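Local coordinates for putative type VI secretion protein (Escherichia coli, PDB 6SKI) that probably acts as a phospholipase effector toxin of the type VI secretion system, loaded onto the VgrG spike for delivery, at residues F331-I339 with R350-V358. Numbering follows the deposited sequence.
Sequences FLSCPEFEI and RVYRKAEQV
Val351 makes the buried side of this contact: its CG1 lies against the backbone of the strand, 3.2 Å from Glu336 O, and also touches Glu336 CB. Two turns further along the helix, Val358 carries the packing on, its CG1 3.6 Å from Ser333 CB, in the loop that interrupts strand 328-341. The axes of helix 350-358 and strand 336-339 approach to 8.1 Å, nearly antiparallel at 160°, on the edge strand of the three-stranded antiparallel sheet completed by 398-409 and 376-386; Phe337 points away from the helix, against helix 72-85.

The outer side is polar and looser. Glu338 OE1 forms a salt bridge with Arg350 NE (2.9 Å) whose hydrogen bond is weak and bent, with carboxylate and guanidinium planes 30° apart. The arginine's bend at chi3 (53°) sets the guanidinium beside the strand, between the carboxylates of Glu338 and Glu336, where NH1 makes a longer salt bridge to Glu336 OE1 (3.6 Å), the planes steeply turned. Glu336, extended beyond CG, crosses Lys354 at about a right angle; its OE2 makes a long salt bridge to Lys354 NZ (3.5 Å), while OE1 lies against the lysine's CG. These four residues form a salt-bridge network whose long or weak bonds suggest a mainly electrostatic link between strand and helix, beside the two valines packed on the strand backbone and on Ser333.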
loop_
_atom_site.group_PDB
_atom_site.type_symbol
_atom_site.label_atom_id
_atom_site.label_comp_id
_atom_site.label_asym_id
_atom_site.label_seq_id
_atom_site.Cartn_x
_atom_site.Cartn_y
_atom_site.Cartn_z
ATOM N N PHE A 331 25.611 -4.947 1.868
ATOM C CA PHE A 331 26.551 -4.893 0.759
ATOM C C PHE A 331 26.130 -3.766 -0.169
ATOM O O PHE A 331 25.045 -3.811 -0.756
ATOM C CB PHE A 331 26.591 -6.218 0.005
ATOM C CG PHE A 331 27.432 -7.267 0.662
ATOM C CD1 PHE A 331 28.686 -6.961 1.147
ATOM C CD2 PHE A 331 26.977 -8.565 0.778
ATOM C CE1 PHE A 331 29.461 -7.922 1.749
ATOM C CE2 PHE A 331 27.753 -9.531 1.375
ATOM C CZ PHE A 331 28.994 -9.209 1.862
ATOM N N LEU A 332 26.976 -2.752 -0.297
ATOM C CA LEU A 332 26.697 -1.632 -1.179
ATOM C C LEU A 332 27.360 -1.802 -2.532
ATOM O O LEU A 332 27.215 -0.938 -3.401
ATOM C CB LEU A 332 27.145 -0.326 -0.525
ATOM C CG LEU A 332 26.317 0.121 0.679
ATOM C CD1 LEU A 332 26.543 1.592 0.961
ATOM C CD2 LEU A 332 24.846 -0.159 0.451
ATOM N N SER A 333 28.081 -2.899 -2.721
ATOM C CA SER A 333 28.569 -3.341 -4.012
ATOM C C SER A 333 28.284 -4.827 -4.125
ATOM O O SER A 333 28.193 -5.535 -3.120
ATOM C CB SER A 333 30.068 -3.073 -4.169
ATOM O OG SER A 333 30.546 -3.532 -5.419
ATOM N N CYS A 334 28.127 -5.298 -5.346
ATOM C CA CYS A 334 27.953 -6.727 -5.539
ATOM C C CYS A 334 29.271 -7.423 -5.224
ATOM O O CYS A 334 30.296 -7.103 -5.838
ATOM C CB CYS A 334 27.508 -7.030 -6.965
ATOM S SG CYS A 334 27.545 -8.778 -7.399
ATOM N N PRO A 335 29.297 -8.350 -4.267
ATOM C CA PRO A 335 30.563 -8.987 -3.898
ATOM C C PRO A 335 31.164 -9.730 -5.078
ATOM O O PRO A 335 30.474 -10.460 -5.791
ATOM C CB PRO A 335 30.158 -9.944 -2.773
ATOM C CG PRO A 335 28.892 -9.367 -2.241
ATOM C CD PRO A 335 28.184 -8.855 -3.452
ATOM N N GLU A 336 32.461 -9.537 -5.283
ATOM C CA GLU A 336 33.151 -10.118 -6.425
ATOM C C GLU A 336 34.273 -11.015 -5.932
ATOM O O GLU A 336 35.059 -10.612 -5.072
ATOM C CB GLU A 336 33.698 -9.030 -7.347
ATOM C CG GLU A 336 32.795 -8.722 -8.524
ATOM C CD GLU A 336 33.392 -7.697 -9.461
ATOM O OE1 GLU A 336 34.289 -6.947 -9.026
ATOM O OE2 GLU A 336 32.963 -7.640 -10.631
ATOM N N PHE A 337 34.347 -12.222 -6.483
ATOM C CA PHE A 337 35.299 -13.232 -6.053
ATOM C C PHE A 337 36.204 -13.621 -7.212
ATOM O O PHE A 337 35.777 -13.657 -8.369
ATOM C CB PHE A 337 34.581 -14.480 -5.529
ATOM C CG PHE A 337 33.623 -14.205 -4.410
ATOM C CD1 PHE A 337 34.015 -14.355 -3.093
ATOM C CD2 PHE A 337 32.330 -13.796 -4.673
ATOM C CE1 PHE A 337 33.140 -14.100 -2.065
ATOM C CE2 PHE A 337 31.453 -13.540 -3.648
ATOM C CZ PHE A 337 31.858 -13.691 -2.343
ATOM N N GLU A 338 37.461 -13.913 -6.892
ATOM C CA GLU A 338 38.385 -14.441 -7.883
ATOM C C GLU A 338 39.430 -15.296 -7.184
ATOM O O GLU A 338 39.763 -15.067 -6.021
ATOM C CB GLU A 338 39.050 -13.327 -8.698
ATOM C CG GLU A 338 40.347 -12.790 -8.140
ATOM C CD GLU A 338 40.787 -11.539 -8.863
ATOM O OE1 GLU A 338 39.926 -10.887 -9.489
ATOM O OE2 GLU A 338 41.995 -11.225 -8.843
ATOM N N ILE A 339 39.938 -16.291 -7.903
ATOM C CA ILE A 339 40.934 -17.213 -7.375
ATOM C C ILE A 339 42.316 -16.710 -7.762
ATOM O O ILE A 339 42.562 -16.378 -8.928
ATOM C CB ILE A 339 40.696 -18.643 -7.888
ATOM C CG1 ILE A 339 39.251 -19.063 -7.614
ATOM C CG2 ILE A 339 41.661 -19.607 -7.229
ATOM C CD1 ILE A 339 38.995 -20.541 -7.783
ATOM N N ARG A 350 42.132 -7.796 -8.039
ATOM C CA ARG A 350 41.188 -7.066 -8.878
ATOM C C ARG A 350 39.894 -6.780 -8.131
ATOM O O ARG A 350 39.319 -5.692 -8.261
ATOM C CB ARG A 350 40.897 -7.856 -10.153
ATOM C CG ARG A 350 39.969 -7.143 -11.119
ATOM C CD ARG A 350 39.413 -8.094 -12.164
ATOM N NE ARG A 350 38.789 -9.272 -11.568
ATOM C CZ ARG A 350 37.524 -9.320 -11.164
ATOM N NH1 ARG A 350 36.746 -8.253 -11.286
ATOM N NH2 ARG A 350 37.035 -10.433 -10.635
ATOM N N VAL A 351 39.417 -7.744 -7.341
ATOM C CA VAL A 351 38.159 -7.557 -6.627
ATOM C C VAL A 351 38.299 -6.468 -5.572
ATOM O O VAL A 351 37.376 -5.674 -5.355
ATOM C CB VAL A 351 37.673 -8.891 -6.028
ATOM C CG1 VAL A 351 37.463 -9.909 -7.130
ATOM C CG2 VAL A 351 38.647 -9.421 -5.001
ATOM N N TYR A 352 39.457 -6.395 -4.909
ATOM C CA TYR A 352 39.672 -5.330 -3.936
ATOM C C TYR A 352 39.722 -3.968 -4.608
ATOM O O TYR A 352 39.186 -2.990 -4.078
ATOM C CB TYR A 352 40.956 -5.567 -3.148
ATOM C CG TYR A 352 41.159 -4.540 -2.061
ATOM C CD1 TYR A 352 40.448 -4.611 -0.876
ATOM C CD2 TYR A 352 42.040 -3.483 -2.231
ATOM C CE1 TYR A 352 40.620 -3.673 0.115
ATOM C CE2 TYR A 352 42.217 -2.537 -1.244
ATOM C CZ TYR A 352 41.505 -2.640 -0.072
ATOM O OH TYR A 352 41.671 -1.703 0.921
ATOM N N ARG A 353 40.369 -3.880 -5.767
ATOM C CA ARG A 353 40.435 -2.609 -6.476
ATOM C C ARG A 353 39.052 -2.174 -6.934
ATOM O O ARG A 353 38.703 -0.990 -6.842
ATOM C CB ARG A 353 41.389 -2.734 -7.661
ATOM C CG ARG A 353 42.849 -2.777 -7.257
ATOM C CD ARG A 353 43.761 -2.758 -8.466
ATOM N NE ARG A 353 44.971 -3.536 -8.224
ATOM C CZ ARG A 353 45.162 -4.773 -8.666
ATOM N NH1 ARG A 353 44.220 -5.376 -9.377
ATOM N NH2 ARG A 353 46.293 -5.410 -8.399
ATOM N N LYS A 354 38.237 -3.125 -7.390
ATOM C CA LYS A 354 36.873 -2.805 -7.788
ATOM C C LYS A 354 36.050 -2.343 -6.593
ATOM O O LYS A 354 35.306 -1.359 -6.683
ATOM C CB LYS A 354 36.228 -4.022 -8.449
ATOM C CG LYS A 354 34.783 -3.818 -8.851
ATOM C CD LYS A 354 34.647 -2.688 -9.851
ATOM C CE LYS A 354 33.297 -2.730 -10.542
ATOM N NZ LYS A 354 32.925 -4.116 -10.932
ATOM N N ALA A 355 36.176 -3.036 -5.462
ATOM C CA ALA A 355 35.420 -2.655 -4.277
ATOM C C ALA A 355 35.842 -1.284 -3.767
ATOM O O ALA A 355 35.001 -0.496 -3.327
ATOM C CB ALA A 355 35.585 -3.711 -3.186
ATOM N N GLU A 356 37.136 -0.974 -3.822
ATOM C CA GLU A 356 37.586 0.338 -3.375
ATOM C C GLU A 356 37.126 1.432 -4.329
ATOM O O GLU A 356 36.783 2.539 -3.893
ATOM C CB GLU A 356 39.104 0.352 -3.224
ATOM C CG GLU A 356 39.581 -0.182 -1.891
ATOM C CD GLU A 356 39.845 0.919 -0.886
ATOM O OE1 GLU A 356 40.385 1.971 -1.286
ATOM O OE2 GLU A 356 39.510 0.735 0.303
ATOM N N GLN A 357 37.094 1.140 -5.630
ATOM C CA GLN A 357 36.521 2.092 -6.575
ATOM C C GLN A 357 35.056 2.355 -6.261
ATOM O O GLN A 357 34.607 3.507 -6.268
ATOM C CB GLN A 357 36.675 1.574 -8.003
ATOM C CG GLN A 357 37.888 2.111 -8.728
ATOM C CD GLN A 357 37.705 2.116 -10.229
ATOM O OE1 GLN A 357 36.890 1.367 -10.766
ATOM N NE2 GLN A 357 38.462 2.962 -10.916
ATOM N N VAL A 358 34.296 1.297 -5.970
ATOM C CA VAL A 358 32.884 1.470 -5.639
ATOM C C VAL A 358 32.727 2.258 -4.344
ATOM O O VAL A 358 31.825 3.092 -4.218
ATOM C CB VAL A 358 32.173 0.108 -5.565
ATOM C CG1 VAL A 358 30.720 0.296 -5.181
ATOM C CG2 VAL A 358 32.265 -0.603 -6.895
#